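Local structure of probable amino acid aminotransferase (Mycobacterium tuberculosis, 6Q1S) at residues B[219-232]-B[278-290]. The protein is a probable amino acid aminotransferase of the class IV family, which binds 4'-deoxy-4'-aminopyridoxal-5'-phosphate and 2-oxoglutaric acid. Sequence-based numbering, arbitrary orientation.
With PMP (4'-deoxy-4'-aminopyridoxal-5'-phosphate), chain G.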
loop_
_atom_site.group_PDB
_atom_site.type_symbol
_atom_site.label_atom_id
_atom_site.label_comp_id
_atom_site.label_asym_id
_atom_site.label_seq_id
_atom_site.Cartn_x
_atom_site.Cartn_y
_atom_site.Cartn_z
ATOM N N THR B 219 6.353 -16.659 12.774
ATOM C CA THR B 219 5.788 -17.488 13.831
ATOM C C THR B 219 5.408 -18.868 13.310
ATOM O O THR B 219 5.576 -19.870 14.014
ATOM C CB THR B 219 4.570 -16.802 14.448
ATOM O OG1 THR B 219 4.826 -15.399 14.587
ATOM C CG2 THR B 219 4.282 -17.386 15.822
ATOM N N GLN B 220 4.883 -18.940 12.083
ATOM C CA GLN B 220 4.474 -20.230 11.535
ATOM C C GLN B 220 5.669 -21.158 11.355
ATOM O O GLN B 220 5.599 -22.345 11.697
ATOM C CB GLN B 220 3.742 -20.031 10.207
ATOM C CG GLN B 220 3.438 -21.323 9.456
ATOM C CD GLN B 220 4.542 -21.731 8.500
ATOM O OE1 GLN B 220 4.904 -20.983 7.593
ATOM N NE2 GLN B 220 5.091 -22.920 8.708
ATOM N N GLN B 221 6.777 -20.638 10.823
ATOM C CA GLN B 221 7.947 -21.482 10.603
ATOM C C GLN B 221 8.537 -21.961 11.923
ATOM O O GLN B 221 8.899 -23.136 12.057
ATOM C CB GLN B 221 8.998 -20.731 9.786
ATOM C CG GLN B 221 8.538 -20.348 8.393
ATOM C CD GLN B 221 9.659 -19.774 7.549
ATOM O OE1 GLN B 221 10.828 -20.122 7.727
ATOM N NE2 GLN B 221 9.309 -18.888 6.625
ATOM N N ALA B 222 8.652 -21.063 12.904
ATOM C CA ALA B 222 9.124 -21.475 14.220
ATOM C C ALA B 222 8.159 -22.452 14.874
ATOM O O ALA B 222 8.588 -23.341 15.619
ATOM C CB ALA B 222 9.331 -20.251 15.112
ATOM N N LEU B 223 6.857 -22.309 14.607
ATOM C CA LEU B 223 5.889 -23.283 15.102
ATOM C C LEU B 223 6.122 -24.647 14.471
ATOM O O LEU B 223 6.036 -25.676 15.151
ATOM C CB LEU B 223 4.463 -22.806 14.828
ATOM C CG LEU B 223 3.354 -23.781 15.230
ATOM C CD1 LEU B 223 3.294 -23.936 16.741
ATOM C CD2 LEU B 223 2.008 -23.331 14.680
ATOM N N PHE B 224 6.414 -24.678 13.170
ATOM C CA PHE B 224 6.708 -25.952 12.524
ATOM C C PHE B 224 7.947 -26.609 13.116
ATOM O O PHE B 224 8.029 -27.838 13.173
ATOM C CB PHE B 224 6.880 -25.761 11.017
ATOM C CG PHE B 224 5.592 -25.828 10.243
ATOM C CD1 PHE B 224 4.373 -25.673 10.884
ATOM C CD2 PHE B 224 5.599 -26.061 8.875
ATOM C CE1 PHE B 224 3.186 -25.736 10.176
ATOM C CE2 PHE B 224 4.414 -26.126 8.162
ATOM C CZ PHE B 224 3.207 -25.965 8.815
ATOM N N GLU B 225 8.923 -25.815 13.556
ATOM C CA GLU B 225 10.135 -26.395 14.121
ATOM C C GLU B 225 9.854 -27.072 15.459
ATOM O O GLU B 225 10.297 -28.201 15.704
ATOM C CB GLU B 225 11.210 -25.324 14.281
ATOM C CG GLU B 225 11.677 -24.710 12.974
ATOM C CD GLU B 225 12.827 -23.741 13.179
ATOM O OE1 GLU B 225 13.285 -23.136 12.185
ATOM O OE2 GLU B 225 13.264 -23.573 14.341
ATOM N N VAL B 226 9.136 -26.388 16.352
ATOM C CA VAL B 226 8.891 -26.959 17.672
ATOM C C VAL B 226 7.910 -28.118 17.578
ATOM O O VAL B 226 8.041 -29.115 18.294
ATOM C CB VAL B 226 8.393 -25.875 18.649
ATOM C CG1 VAL B 226 9.572 -25.094 19.228
ATOM C CG2 VAL B 226 7.360 -24.971 18.002
ATOM N N ALA B 227 6.920 -28.011 16.688
ATOM C CA ALA B 227 5.922 -29.069 16.563
ATOM C C ALA B 227 6.522 -30.326 15.943
ATOM O O ALA B 227 6.207 -31.445 16.364
ATOM C CB ALA B 227 4.735 -28.575 15.736
ATOM N N ARG B 228 7.392 -30.160 14.947
ATOM C CA ARG B 228 8.042 -31.309 14.325
ATOM C C ARG B 228 8.954 -32.029 15.310
ATOM O O ARG B 228 9.048 -33.263 15.293
ATOM C CB ARG B 228 8.820 -30.851 13.092
ATOM C CG ARG B 228 7.951 -30.725 11.855
ATOM C CD ARG B 228 8.726 -30.198 10.664
ATOM N NE ARG B 228 7.848 -30.014 9.511
ATOM C CZ ARG B 228 7.975 -29.037 8.620
ATOM N NH1 ARG B 228 8.947 -28.143 8.743
ATOM N NH2 ARG B 228 7.127 -28.950 7.604
ATOM N N ALA B 229 9.633 -31.277 16.178
ATOM C CA ALA B 229 10.507 -31.878 17.176
ATOM C C ALA B 229 9.738 -32.582 18.284
ATOM O O ALA B 229 10.347 -33.331 19.054
ATOM C CB ALA B 229 11.426 -30.816 17.780
ATOM N N LYS B 230 8.429 -32.359 18.387
ATOM C CA LYS B 230 7.605 -33.009 19.396
ATOM C C LYS B 230 6.738 -34.125 18.833
ATOM O O LYS B 230 5.994 -34.752 19.592
ATOM C CB LYS B 230 6.718 -31.974 20.093
ATOM C CG LYS B 230 7.458 -31.055 21.048
ATOM C CD LYS B 230 6.550 -29.942 21.551
ATOM C CE LYS B 230 5.171 -30.464 21.932
ATOM N NZ LYS B 230 5.197 -31.322 23.146
ATOM N N GLY B 231 6.828 -34.407 17.535
ATOM C CA GLY B 231 6.074 -35.489 16.934
ATOM C C GLY B 231 4.978 -35.057 15.983
ATOM O O GLY B 231 4.359 -35.923 15.352
ATOM N N TYR B 232 4.706 -33.759 15.861
ATOM C CA TYR B 232 3.665 -33.297 14.953
ATOM C C TYR B 232 4.175 -33.286 13.520
ATOM O O TYR B 232 5.300 -32.858 13.246
ATOM C CB TYR B 232 3.187 -31.896 15.340
ATOM C CG TYR B 232 2.517 -31.809 16.691
ATOM C CD1 TYR B 232 3.263 -31.637 17.851
ATOM C CD2 TYR B 232 1.137 -31.897 16.806
ATOM C CE1 TYR B 232 2.650 -31.555 19.088
ATOM C CE2 TYR B 232 0.515 -31.819 18.037
ATOM C CZ TYR B 232 1.274 -31.649 19.176
ATOM O OH TYR B 232 0.656 -31.571 20.402
ATOM N N VAL B 278 -3.341 -27.055 23.600
ATOM C CA VAL B 278 -1.910 -27.264 23.416
ATOM C C VAL B 278 -1.373 -26.330 22.336
ATOM O O VAL B 278 -0.189 -25.970 22.355
ATOM C CB VAL B 278 -1.604 -28.738 23.091
ATOM C CG1 VAL B 278 -2.111 -29.110 21.709
ATOM C CG2 VAL B 278 -0.110 -29.011 23.207
ATOM N N PHE B 279 -2.226 -25.905 21.398
ATOM C CA PHE B 279 -1.753 -25.098 20.278
ATOM C C PHE B 279 -1.174 -23.776 20.757
ATOM O O PHE B 279 -0.128 -23.335 20.267
ATOM C CB PHE B 279 -2.885 -24.853 19.281
ATOM C CG PHE B 279 -2.419 -24.305 17.962
ATOM C CD1 PHE B 279 -2.143 -25.154 16.905
ATOM C CD2 PHE B 279 -2.242 -22.942 17.784
ATOM C CE1 PHE B 279 -1.708 -24.654 15.693
ATOM C CE2 PHE B 279 -1.806 -22.438 16.576
ATOM C CZ PHE B 279 -1.541 -23.294 15.529
ATOM N N ALA B 280 -1.841 -23.126 21.713
ATOM C CA ALA B 280 -1.318 -21.873 22.245
ATOM C C ALA B 280 0.028 -22.096 22.920
ATOM O O ALA B 280 0.940 -21.270 22.794
ATOM C CB ALA B 280 -2.317 -21.257 23.223
ATOM N N GLU B 281 0.170 -23.212 23.637
ATOM C CA GLU B 281 1.461 -23.556 24.222
ATOM C C GLU B 281 2.503 -23.835 23.148
ATOM O O GLU B 281 3.683 -23.517 23.331
ATOM C CB GLU B 281 1.306 -24.762 25.147
ATOM C CG GLU B 281 0.288 -24.553 26.254
ATOM C CD GLU B 281 0.035 -25.812 27.057
ATOM O OE1 GLU B 281 0.787 -26.064 28.023
ATOM O OE2 GLU B 281 -0.909 -26.556 26.717
ATOM N N LEU B 282 2.090 -24.428 22.023
ATOM C CA LEU B 282 3.023 -24.668 20.926
ATOM C C LEU B 282 3.530 -23.357 20.340
ATOM O O LEU B 282 4.701 -23.251 19.952
ATOM C CB LEU B 282 2.358 -25.516 19.844
ATOM C CG LEU B 282 2.030 -26.967 20.195
ATOM C CD1 LEU B 282 1.636 -27.735 18.944
ATOM C CD2 LEU B 282 3.210 -27.625 20.884
ATOM N N VAL B 283 2.660 -22.350 20.256
ATOM C CA VAL B 283 3.097 -21.051 19.764
ATOM C C VAL B 283 3.931 -20.351 20.828
ATOM O O VAL B 283 4.837 -19.570 20.507
ATOM C CB VAL B 283 1.885 -20.203 19.333
ATOM C CG1 VAL B 283 2.341 -18.879 18.731
ATOM C CG2 VAL B 283 1.029 -20.973 18.340
ATOM N N ASP B 284 3.651 -20.622 22.105
ATOM C CA ASP B 284 4.441 -20.040 23.185
ATOM C C ASP B 284 5.889 -20.505 23.112
ATOM O O ASP B 284 6.820 -19.706 23.265
ATOM C CB ASP B 284 3.820 -20.390 24.538
ATOM C CG ASP B 284 2.562 -19.593 24.824
ATOM O OD1 ASP B 284 2.370 -18.538 24.183
ATOM O OD2 ASP B 284 1.766 -20.017 25.689
ATOM N N ALA B 285 6.101 -21.806 22.901
ATOM C CA ALA B 285 7.459 -22.316 22.761
ATOM C C ALA B 285 8.100 -21.896 21.445
ATOM O O ALA B 285 9.331 -21.874 21.350
ATOM C CB ALA B 285 7.467 -23.840 22.881
ATOM N N ALA B 286 7.298 -21.558 20.434
ATOM C CA ALA B 286 7.853 -21.163 19.143
ATOM C C ALA B 286 8.602 -19.839 19.246
ATOM O O ALA B 286 9.737 -19.717 18.768
ATOM C CB ALA B 286 6.740 -21.074 18.101
ATOM N N ILE B 287 7.985 -18.836 19.875
ATOM C CA ILE B 287 8.586 -17.511 19.971
ATOM C C ILE B 287 9.794 -17.476 20.890
ATOM O O ILE B 287 10.530 -16.483 20.897
ATOM C CB ILE B 287 7.533 -16.497 20.459
ATOM C CG1 ILE B 287 6.989 -16.932 21.820
ATOM C CG2 ILE B 287 6.412 -16.365 19.442
ATOM C CD1 ILE B 287 6.197 -15.874 22.536
ATOM N N VAL B 288 10.020 -18.540 21.658
ATOM C CA VAL B 288 11.192 -18.688 22.509
ATOM C C VAL B 288 12.101 -19.803 22.016
ATOM O O VAL B 288 13.141 -20.077 22.633
ATOM C CB VAL B 288 10.772 -18.909 23.980
ATOM C CG1 VAL B 288 11.953 -18.858 24.947
ATOM C CG2 VAL B 288 9.748 -17.858 24.385
ATOM N N SER B 289 11.768 -20.421 20.880
ATOM C CA SER B 289 12.612 -21.476 20.333
ATOM C C SER B 289 13.995 -20.953 19.969
ATOM O O SER B 289 14.958 -21.728 19.919
ATOM C CB SER B 289 11.937 -22.095 19.108
ATOM O OG SER B 289 11.824 -21.150 18.056
ATOM N N ASP B 290 14.110 -19.651 19.690
ATOM C CA ASP B 290 15.427 -19.057 19.495
ATOM C C ASP B 290 16.252 -19.097 20.774
ATOM O O ASP B 290 17.482 -19.212 20.715
ATOM C CB ASP B 290 15.287 -17.617 19.000
ATOM C CG ASP B 290 14.400 -16.775 19.898
ATOM O OD1 ASP B 290 13.722 -17.350 20.776
ATOM O OD2 ASP B 290 14.382 -15.540 19.727
HETATM N N1 PMP G . 0.629 -12.173 6.755
HETATM C C2 PMP G . 0.601 -10.819 6.733
HETATM C C2A PMP G . 0.019 -10.097 5.546
HETATM C C3 PMP G . 1.143 -10.041 7.876
HETATM O O3 PMP G . 1.127 -8.680 7.877
HETATM C C4 PMP G . 1.703 -10.803 9.015
HETATM C C4A PMP G . 2.277 -10.104 10.224
HETATM N N4A PMP G . 1.223 -9.311 10.879
HETATM C C5 PMP G . 1.674 -12.282 8.916
HETATM C C6 PMP G . 1.135 -12.881 7.781
HETATM C C5A PMP G . 2.230 -13.129 10.040
HETATM O O4P PMP G . 3.640 -12.936 10.129
HETATM P P PMP G . 4.396 -13.044 11.547
HETATM O O1P PMP G . 3.826 -11.997 12.473
HETATM O O2P PMP G . 4.167 -14.425 12.116
HETATM O O3P PMP G . 5.872 -12.804 11.341
#
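Leu223 and Ala286 mark the centre of an apolar helix-helix crossing in which the helix segments 219-229 and 278-286, their axes 8.4 Å apart and 106° from parallel, pack beside the mixed sheet. No hydrogen bond joins them. Small residues suit the crossing point: Ala286 CB rests 3.7 Å from Leu223 N, with Ala222 CB beside it, letting the backbones come close. Leu223 is a knob in a hole formed by Phe279, Leu282, Val283 and Ala286. Its CG lies anti to the backbone N (chi1 177°), which carries the branch point across to the other helix; CD1 then meets Leu282 CB and CD2 meets Phe279 CZ, each at 3.6 Å. The Phe279 ring stacks with Trp251. Branched Val226 fills the flank, CG2 against Ala286 CB and CG1 against Ser289 CB. Ser289 OG donates to a lone pair of Ala286 O at 2.6 Å.

Beyond the helix, the Schellman motif at Gly231, where a CB would jam against the preceding carbonyl O, leads to Tyr232. Leu282 CD1 sits over one face of that ring, a CH-pi contact 4.1 Å from its centroid, while Leu282 CD2 meets the aliphatic CE of Lys230.

At the other end, Thr219 CG2 packs on Val283 CG1, whereas OG1 and the backbone N both donate to PMP O2P, OG1 at 2.7 Å. Through Thr219 the packing reaches the phosphate-binding N-terminal end of helix 218-229 in the PMP pocket of this class IV aminotransferase.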